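Local coordinates for putative epoxide hydrolase protein (PDB 5BOV), which probably hydrolyses epoxides or ester-like substrates as a member of the alpha/beta-hydrolase family, its true substrate remaining unestablished, at residues V133-L137 and Y265-F269; A120-P124 and P241-V245; V127-V131 and A297-D302. All blocks are in the same frame, centred on the assembly; numbering follows the deposited sequence.

In the fold
Following the chain from the N terminus, helix 111-122 opens contact 2 at 120-124, strand 127-133 supplies 127-131 of contact 3, and the loop after that strand supplies 133-137 of contact 1. A largely helical region follows before the partners return in the order 241-245, 265-269 and 297-302. Contact 1 is therefore nested within the loop closed by contact 3, whereas contact 2 crosses both. Contacts 1 and 2 touch directly, as Lys268 O lies 2.9 Å from Ile243 N, a probable backbone hydrogen bond. Together they tie the end of helix 111-122 to the loop before strand 247-252, the loop after strand 127-133 to the loop before strand 273-278, and strand 127-133 to helix 291-303.

Contact 1: residues V133-L137 and Y265-F269; sequences VSGYL and YRAKF
Gly135 sets its CA over the centre of the Tyr265 ring, 3.4 Å from the centroid and only 13° off the normal, a CH-pi contact with the face. Its backbone angles (89°/-136°) are ones that call for glycine. The backbone N of Tyr136 sits over the same face but nearer the rim, and has no polar partner in the model. Phe269 meets this backbone differently, presenting its edge: CZ is 3.9 Å from Gly135 C, in the plane of the ring. The Tyr136 ring in turn receives Lys268 over one face. Lys268 CB touches Tyr136 CD1 at 3.5 Å, and bends at chi2 and chi3 carry the aliphatic chain obliquely over the ring until CE stands 3.8 Å from the centroid. NZ reaches on to bond Leu240 O, its cation-pi term with the ring being long and weak at best. Tyr136 OH is hydrogen-bonded to Pro241 O. In the fold, the loop leaving strand 127-133 is thus packed against the loop between helix 262-265 and strand 273-278, while Tyr265 and Phe269 also touch strand 247-252.

Contact 2: residues A120-P124 and P241-V245; sequences AALWP and PPITV
Ala121 and Ile243 bring the two backbones closest, their CA atoms 5.0 Å apart, where the last turn of helix 111-122 passes an irregular segment. Beyond Ala121 the helix ends, Trp123 being the first residue to leave helical angles, and the chains diverge to 6.7 Å between the CA atoms of Pro124 and Val245. A water joins the backbones: it donates to Ala120 O at 2.8 Å and accepts from Thr244 N at 2.9 Å. The side-chain contacts are small and apolar. Ala120 CB faces two methyls, Ile243 CG2 at 4.0 Å and Val245 CG2 at 4.1 Å. Ile243 divides its branches between neighbouring alanines: with chi1 at -74°, CG2 faces Ala120 while CG1 meets Ala121 CB at 4.1 Å. The Pro241 ring reaches the same methyl through CG. Past the helix end, Val245 CG1 lies against Pro124 CB at 4.1 Å. This packing belongs to the alpha/beta-hydrolase fold. Helix 111-122 begins at what looks like the family's nucleophile elbow, and 241-245 links helix 231-238 to strand 247-252, downstream of a run of helices that, as in epoxide hydrolases, probably forms the cap.

Contact 3: residues V127-V131 and A297-D302; sequences VKSLV and AVVDAD
The Asp302 carboxylate is approached by Lys128 over one face rather than at an edge: NZ forms a salt bridge with OD1 at 2.9 Å, from a position 68° out of the carboxylate plane. The lysine chain runs extended until chi4 (-75°), where it bends and turns NZ onto the acid. The other oxygen, OD2, is hydrogen-bonded to Tyr59 OH. Asp105 OD2 lies close to Asp302 OD1, so the lysine charge may offset some repulsion between the two acids. Deeper in, Ser129 comes up beneath the last helical turn, its CB 3.2 Å from Ala301 O. Its OG bonds Asp105 OD1 and accepts from a water at 2.8 Å, and the same water donates to Val298 O at 2.9 Å, linking strand to helix. The apolar end belongs to Val131: CG2 sits against Ala301 CB at 3.8 Å and Val298 CG2 at 4.2 Å, while CG1 faces Ala297 CB. Strand 129-131 and helix 297-302 run nearly antiparallel, at 153°, with axes 7.7 Å apart. Leu130 points away from helix 291-303 and packs on helix 111-122, so the two helices cover opposite faces of the sheet, where strand 127-133 lies between 104-108 and 247-252.

Contact 1: residues V133-L137 and Y265-F269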
loop_
_atom_site.group_PDB
_atom_site.type_symbol
_atom_site.label_atom_id
_atom_site.label_comp_id
_atom_site.label_asym_id
_atom_site.label_seq_id
_atom_site.Cartn_x
_atom_site.Cartn_y
_atom_site.Cartn_z
ATOM N N VAL A 133 -8.027 3.374 -0.500
ATOM C CA VAL A 133 -7.990 4.411 -1.495
ATOM C C VAL A 133 -8.037 3.784 -2.914
ATOM O O VAL A 133 -7.293 2.821 -3.189
ATOM C CB VAL A 133 -6.727 5.279 -1.429
ATOM C CG1 VAL A 133 -6.666 6.305 -2.553
ATOM C CG2 VAL A 133 -6.599 5.929 -0.073
ATOM N N SER A 134 -8.886 4.318 -3.751
ATOM C CA SER A 134 -9.141 3.806 -5.136
ATOM C C SER A 134 -9.910 2.501 -5.177
ATOM O O SER A 134 -9.954 1.868 -6.225
ATOM C CB SER A 134 -7.881 3.786 -6.012
ATOM O OG SER A 134 -7.312 5.095 -6.041
ATOM N N GLY A 135 -10.531 2.096 -4.065
ATOM C CA GLY A 135 -11.513 1.050 -4.113
ATOM C C GLY A 135 -10.932 -0.352 -3.955
ATOM O O GLY A 135 -10.206 -0.643 -3.040
ATOM N N TYR A 136 -11.422 -1.237 -4.812
ATOM C CA TYR A 136 -11.119 -2.666 -4.693
ATOM C C TYR A 136 -9.958 -2.913 -5.650
ATOM O O TYR A 136 -10.121 -2.888 -6.889
ATOM C CB TYR A 136 -12.328 -3.507 -5.114
ATOM C CG TYR A 136 -12.144 -5.016 -4.957
ATOM C CD1 TYR A 136 -12.450 -5.647 -3.749
ATOM C CD2 TYR A 136 -11.755 -5.787 -6.027
ATOM C CE1 TYR A 136 -12.339 -7.019 -3.603
ATOM C CE2 TYR A 136 -11.656 -7.182 -5.902
ATOM C CZ TYR A 136 -11.960 -7.786 -4.706
ATOM O OH TYR A 136 -11.812 -9.156 -4.606
ATOM N N LEU A 137 -8.787 -3.217 -5.104
ATOM C CA LEU A 137 -7.560 -3.333 -5.888
ATOM C C LEU A 137 -7.006 -4.754 -5.984
ATOM O O LEU A 137 -5.935 -4.909 -6.519
ATOM C CB LEU A 137 -6.496 -2.411 -5.339
ATOM C CG LEU A 137 -6.814 -0.924 -5.440
ATOM C CD1 LEU A 137 -5.624 -0.069 -5.152
ATOM C CD2 LEU A 137 -7.389 -0.589 -6.782
ATOM N N TYR A 265 -16.751 -0.490 -8.414
ATOM C CA TYR A 265 -16.362 -1.353 -7.294
ATOM C C TYR A 265 -17.370 -1.357 -6.151
ATOM O O TYR A 265 -17.116 -1.999 -5.114
ATOM C CB TYR A 265 -14.935 -1.107 -6.800
ATOM C CG TYR A 265 -14.575 0.318 -6.506
ATOM C CD1 TYR A 265 -15.046 0.968 -5.374
ATOM C CD2 TYR A 265 -13.621 0.969 -7.284
ATOM C CE1 TYR A 265 -14.644 2.269 -5.086
ATOM C CE2 TYR A 265 -13.197 2.260 -7.008
ATOM C CZ TYR A 265 -13.694 2.918 -5.878
ATOM O OH TYR A 265 -13.271 4.214 -5.609
ATOM N N ARG A 266 -18.530 -0.741 -6.333
ATOM C CA ARG A 266 -19.516 -0.665 -5.218
ATOM C C ARG A 266 -19.843 -2.058 -4.663
ATOM O O ARG A 266 -19.840 -2.261 -3.450
ATOM C CB ARG A 266 -20.769 0.065 -5.630
ATOM C CG ARG A 266 -21.892 -0.015 -4.622
ATOM C CD ARG A 266 -21.552 0.691 -3.335
ATOM N NE ARG A 266 -22.533 0.473 -2.255
ATOM C CZ ARG A 266 -22.493 -0.521 -1.350
ATOM N NH1 ARG A 266 -21.580 -1.421 -1.381
ATOM N NH2 ARG A 266 -23.385 -0.575 -0.386
ATOM N N ALA A 267 -20.071 -2.991 -5.586
ATOM C CA ALA A 267 -20.550 -4.288 -5.179
ATOM C C ALA A 267 -19.447 -5.222 -4.746
ATOM O O ALA A 267 -19.753 -6.364 -4.403
ATOM C CB ALA A 267 -21.360 -4.913 -6.322
ATOM N N LYS A 268 -18.204 -4.733 -4.643
ATOM C CA LYS A 268 -17.146 -5.536 -4.052
ATOM C C LYS A 268 -17.082 -5.402 -2.553
ATOM O O LYS A 268 -16.340 -6.169 -1.921
ATOM C CB LYS A 268 -15.805 -5.164 -4.627
ATOM C CG LYS A 268 -15.708 -5.211 -6.127
ATOM C CD LYS A 268 -16.177 -6.533 -6.656
ATOM C CE LYS A 268 -15.315 -7.701 -6.247
ATOM N NZ LYS A 268 -15.849 -8.963 -6.858
ATOM N N PHE A 269 -17.899 -4.567 -1.951
ATOM C CA PHE A 269 -17.856 -4.354 -0.500
ATOM C C PHE A 269 -19.290 -4.678 0.005
ATOM O O PHE A 269 -20.242 -3.928 -0.310
ATOM C CB PHE A 269 -17.492 -2.942 -0.232
ATOM C CG PHE A 269 -16.119 -2.595 -0.710
ATOM C CD1 PHE A 269 -15.004 -2.952 0.048
ATOM C CD2 PHE A 269 -15.952 -2.034 -1.931
ATOM C CE1 PHE A 269 -13.741 -2.690 -0.451
ATOM C CE2 PHE A 269 -14.643 -1.761 -2.417
ATOM C CZ PHE A 269 -13.570 -2.065 -1.654
#

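Contact 2: residues A120-P124 and P241-V245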
loop_
_atom_site.group_PDB
_atom_site.type_symbol
_atom_site.label_atom_id
_atom_site.label_comp_id
_atom_site.label_asym_id
_atom_site.label_seq_id
_atom_site.Cartn_x
_atom_site.Cartn_y
_atom_site.Cartn_z
ATOM N N ALA A 120 -8.268 -8.074 4.431
ATOM C CA ALA A 120 -9.649 -8.047 4.745
ATOM C C ALA A 120 -10.440 -9.151 4.074
ATOM O O ALA A 120 -11.411 -9.651 4.639
ATOM C CB ALA A 120 -10.215 -6.661 4.385
ATOM N N ALA A 121 -10.089 -9.495 2.841
ATOM C CA ALA A 121 -10.816 -10.539 2.133
ATOM C C ALA A 121 -10.486 -11.944 2.636
ATOM O O ALA A 121 -11.383 -12.846 2.722
ATOM C CB ALA A 121 -10.499 -10.404 0.646
ATOM N N LEU A 122 -9.233 -12.199 2.925
ATOM C CA LEU A 122 -8.825 -13.569 3.297
ATOM C C LEU A 122 -8.830 -13.834 4.776
ATOM O O LEU A 122 -9.079 -14.998 5.189
ATOM C CB LEU A 122 -7.440 -13.908 2.748
ATOM C CG LEU A 122 -7.260 -13.793 1.222
ATOM C CD1 LEU A 122 -5.876 -14.256 0.839
ATOM C CD2 LEU A 122 -8.296 -14.552 0.434
ATOM N N TRP A 123 -8.559 -12.811 5.577
ATOM C CA TRP A 123 -8.621 -12.923 7.035
ATOM C C TRP A 123 -9.504 -11.819 7.627
ATOM O O TRP A 123 -9.021 -10.989 8.427
ATOM C CB TRP A 123 -7.213 -12.867 7.610
ATOM C CG TRP A 123 -6.341 -13.861 7.023
ATOM C CD1 TRP A 123 -6.315 -15.208 7.330
ATOM C CD2 TRP A 123 -5.326 -13.668 5.998
ATOM N NE1 TRP A 123 -5.388 -15.841 6.534
ATOM C CE2 TRP A 123 -4.696 -14.920 5.780
ATOM C CE3 TRP A 123 -4.887 -12.576 5.273
ATOM C CZ2 TRP A 123 -3.651 -15.094 4.827
ATOM C CZ3 TRP A 123 -3.908 -12.743 4.312
ATOM C CH2 TRP A 123 -3.281 -13.975 4.084
ATOM N N PRO A 124 -10.799 -11.813 7.309
ATOM C CA PRO A 124 -11.655 -10.734 7.777
ATOM C C PRO A 124 -11.701 -10.555 9.322
ATOM O O PRO A 124 -11.900 -9.432 9.810
ATOM C CB PRO A 124 -13.025 -11.092 7.247
ATOM C CG PRO A 124 -12.957 -12.570 6.969
ATOM C CD PRO A 124 -11.569 -12.772 6.489
ATOM N N PRO A 241 -12.886 -12.136 -4.474
ATOM C CA PRO A 241 -13.786 -12.241 -3.357
ATOM C C PRO A 241 -14.201 -10.871 -2.802
ATOM O O PRO A 241 -13.381 -9.985 -2.718
ATOM C CB PRO A 241 -12.962 -13.004 -2.325
ATOM C CG PRO A 241 -11.574 -12.613 -2.635
ATOM C CD PRO A 241 -11.548 -12.618 -4.118
ATOM N N PRO A 242 -15.428 -10.722 -2.352
ATOM C CA PRO A 242 -15.814 -9.439 -1.808
ATOM C C PRO A 242 -15.276 -9.228 -0.404
ATOM O O PRO A 242 -14.847 -10.184 0.252
ATOM C CB PRO A 242 -17.333 -9.555 -1.758
ATOM C CG PRO A 242 -17.605 -11.010 -1.591
ATOM C CD PRO A 242 -16.579 -11.649 -2.490
ATOM N N ILE A 243 -15.197 -7.956 -0.016
ATOM C CA ILE A 243 -14.753 -7.605 1.339
ATOM C C ILE A 243 -15.995 -7.374 2.166
ATOM O O ILE A 243 -16.884 -6.544 1.827
ATOM C CB ILE A 243 -13.854 -6.375 1.246
ATOM C CG1 ILE A 243 -12.501 -6.853 0.665
ATOM C CG2 ILE A 243 -13.653 -5.778 2.624
ATOM C CD1 ILE A 243 -11.640 -5.779 0.139
ATOM N N THR A 244 -16.054 -8.043 3.301
ATOM C CA THR A 244 -17.237 -8.057 4.134
ATOM C C THR A 244 -17.193 -7.060 5.310
ATOM O O THR A 244 -18.183 -6.842 6.008
ATOM C CB THR A 244 -17.455 -9.487 4.746
ATOM O OG1 THR A 244 -16.382 -9.807 5.638
ATOM C CG2 THR A 244 -17.598 -10.515 3.663
ATOM N N VAL A 245 -15.984 -6.489 5.582
ATOM C CA VAL A 245 -15.803 -5.635 6.739
ATOM C C VAL A 245 -16.196 -4.201 6.419
ATOM O O VAL A 245 -16.233 -3.794 5.241
ATOM C CB VAL A 245 -14.354 -5.658 7.267
ATOM C CG1 VAL A 245 -13.911 -7.125 7.464
ATOM C CG2 VAL A 245 -13.392 -4.936 6.380
HETATM O O HOH W 1 -14.109 -10.020 3.994
#

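Contact 3: residues V127-V131 and A297-D302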
loop_
_atom_site.group_PDB
_atom_site.type_symbol
_atom_site.label_atom_id
_atom_site.label_comp_id
_atom_site.label_asym_id
_atom_site.label_seq_id
_atom_site.Cartn_x
_atom_site.Cartn_y
_atom_site.Cartn_z
ATOM N N VAL A 127 -9.510 -7.825 10.606
ATOM C CA VAL A 127 -9.710 -6.453 10.093
ATOM C C VAL A 127 -11.003 -5.855 10.633
ATOM O O VAL A 127 -12.131 -6.249 10.277
ATOM C CB VAL A 127 -9.681 -6.375 8.559
ATOM C CG1 VAL A 127 -9.773 -4.902 8.120
ATOM C CG2 VAL A 127 -8.415 -7.010 8.028
ATOM N N LYS A 128 -10.887 -4.919 11.564
ATOM C CA LYS A 128 -12.072 -4.273 12.121
ATOM C C LYS A 128 -12.817 -3.410 11.088
ATOM O O LYS A 128 -14.050 -3.439 11.020
ATOM C CB LYS A 128 -11.668 -3.470 13.386
ATOM C CG LYS A 128 -12.779 -2.771 14.063
ATOM C CD LYS A 128 -12.257 -2.051 15.338
ATOM C CE LYS A 128 -13.435 -1.495 16.077
ATOM N NZ LYS A 128 -13.997 -0.293 15.436
ATOM N N SER A 129 -12.077 -2.553 10.380
ATOM C CA SER A 129 -12.628 -1.747 9.314
ATOM C C SER A 129 -11.460 -1.413 8.391
ATOM O O SER A 129 -10.300 -1.636 8.748
ATOM C CB SER A 129 -13.250 -0.491 9.828
ATOM O OG SER A 129 -12.266 0.413 10.402
ATOM N N LEU A 130 -11.807 -0.944 7.219
ATOM C CA LEU A 130 -10.885 -0.700 6.119
ATOM C C LEU A 130 -11.092 0.632 5.432
ATOM O O LEU A 130 -12.228 1.045 5.193
ATOM C CB LEU A 130 -11.140 -1.812 5.076
ATOM C CG LEU A 130 -10.383 -1.761 3.781
ATOM C CD1 LEU A 130 -8.866 -1.878 4.009
ATOM C CD2 LEU A 130 -10.896 -2.828 2.793
ATOM N N VAL A 131 -9.990 1.386 5.224
ATOM C CA VAL A 131 -9.983 2.527 4.358
ATOM C C VAL A 131 -9.142 2.137 3.150
ATOM O O VAL A 131 -7.965 1.863 3.275
ATOM C CB VAL A 131 -9.449 3.807 5.019
ATOM C CG1 VAL A 131 -9.372 4.927 4.025
ATOM C CG2 VAL A 131 -10.376 4.201 6.152
ATOM N N ALA A 297 -11.441 9.934 7.578
ATOM C CA ALA A 297 -11.863 8.658 7.033
ATOM C C ALA A 297 -11.565 7.437 7.913
ATOM O O ALA A 297 -12.396 6.538 8.064
ATOM C CB ALA A 297 -11.267 8.448 5.646
ATOM N N VAL A 298 -10.407 7.419 8.528
ATOM C CA VAL A 298 -10.044 6.306 9.428
ATOM C C VAL A 298 -10.944 6.325 10.664
ATOM O O VAL A 298 -11.469 5.292 11.033
ATOM C CB VAL A 298 -8.537 6.367 9.859
ATOM C CG1 VAL A 298 -8.229 5.363 10.948
ATOM C CG2 VAL A 298 -7.610 6.125 8.639
ATOM N N VAL A 299 -11.150 7.501 11.237
ATOM C CA VAL A 299 -12.031 7.620 12.426
ATOM C C VAL A 299 -13.479 7.166 12.043
ATOM O O VAL A 299 -14.117 6.389 12.779
ATOM C CB VAL A 299 -12.066 9.049 12.953
ATOM C CG1 VAL A 299 -13.170 9.206 13.964
ATOM C CG2 VAL A 299 -10.690 9.412 13.510
ATOM N N ASP A 300 -13.955 7.626 10.893
ATOM C CA ASP A 300 -15.306 7.297 10.427
ATOM C C ASP A 300 -15.465 5.831 10.119
ATOM O O ASP A 300 -16.455 5.227 10.485
ATOM C CB ASP A 300 -15.702 8.146 9.259
ATOM C CG ASP A 300 -15.862 9.611 9.602
ATOM O OD1 ASP A 300 -15.954 10.014 10.803
ATOM O OD2 ASP A 300 -15.944 10.427 8.665
ATOM N N ALA A 301 -14.454 5.223 9.500
ATOM C CA ALA A 301 -14.552 3.798 9.215
ATOM C C ALA A 301 -14.517 2.961 10.485
ATOM O O ALA A 301 -15.218 1.944 10.589
ATOM C CB ALA A 301 -13.429 3.392 8.257
ATOM N N ASP A 302 -13.761 3.427 11.478
ATOM C CA ASP A 302 -13.651 2.736 12.745
ATOM C C ASP A 302 -15.012 2.702 13.526
ATOM O O ASP A 302 -15.163 1.844 14.410
ATOM C CB ASP A 302 -12.546 3.439 13.598
ATOM C CG ASP A 302 -12.387 2.838 14.968
ATOM O OD1 ASP A 302 -11.911 1.664 15.160
ATOM O OD2 ASP A 302 -12.676 3.597 15.947
HETATM O O HOH W 2 -10.622 2.621 10.483
#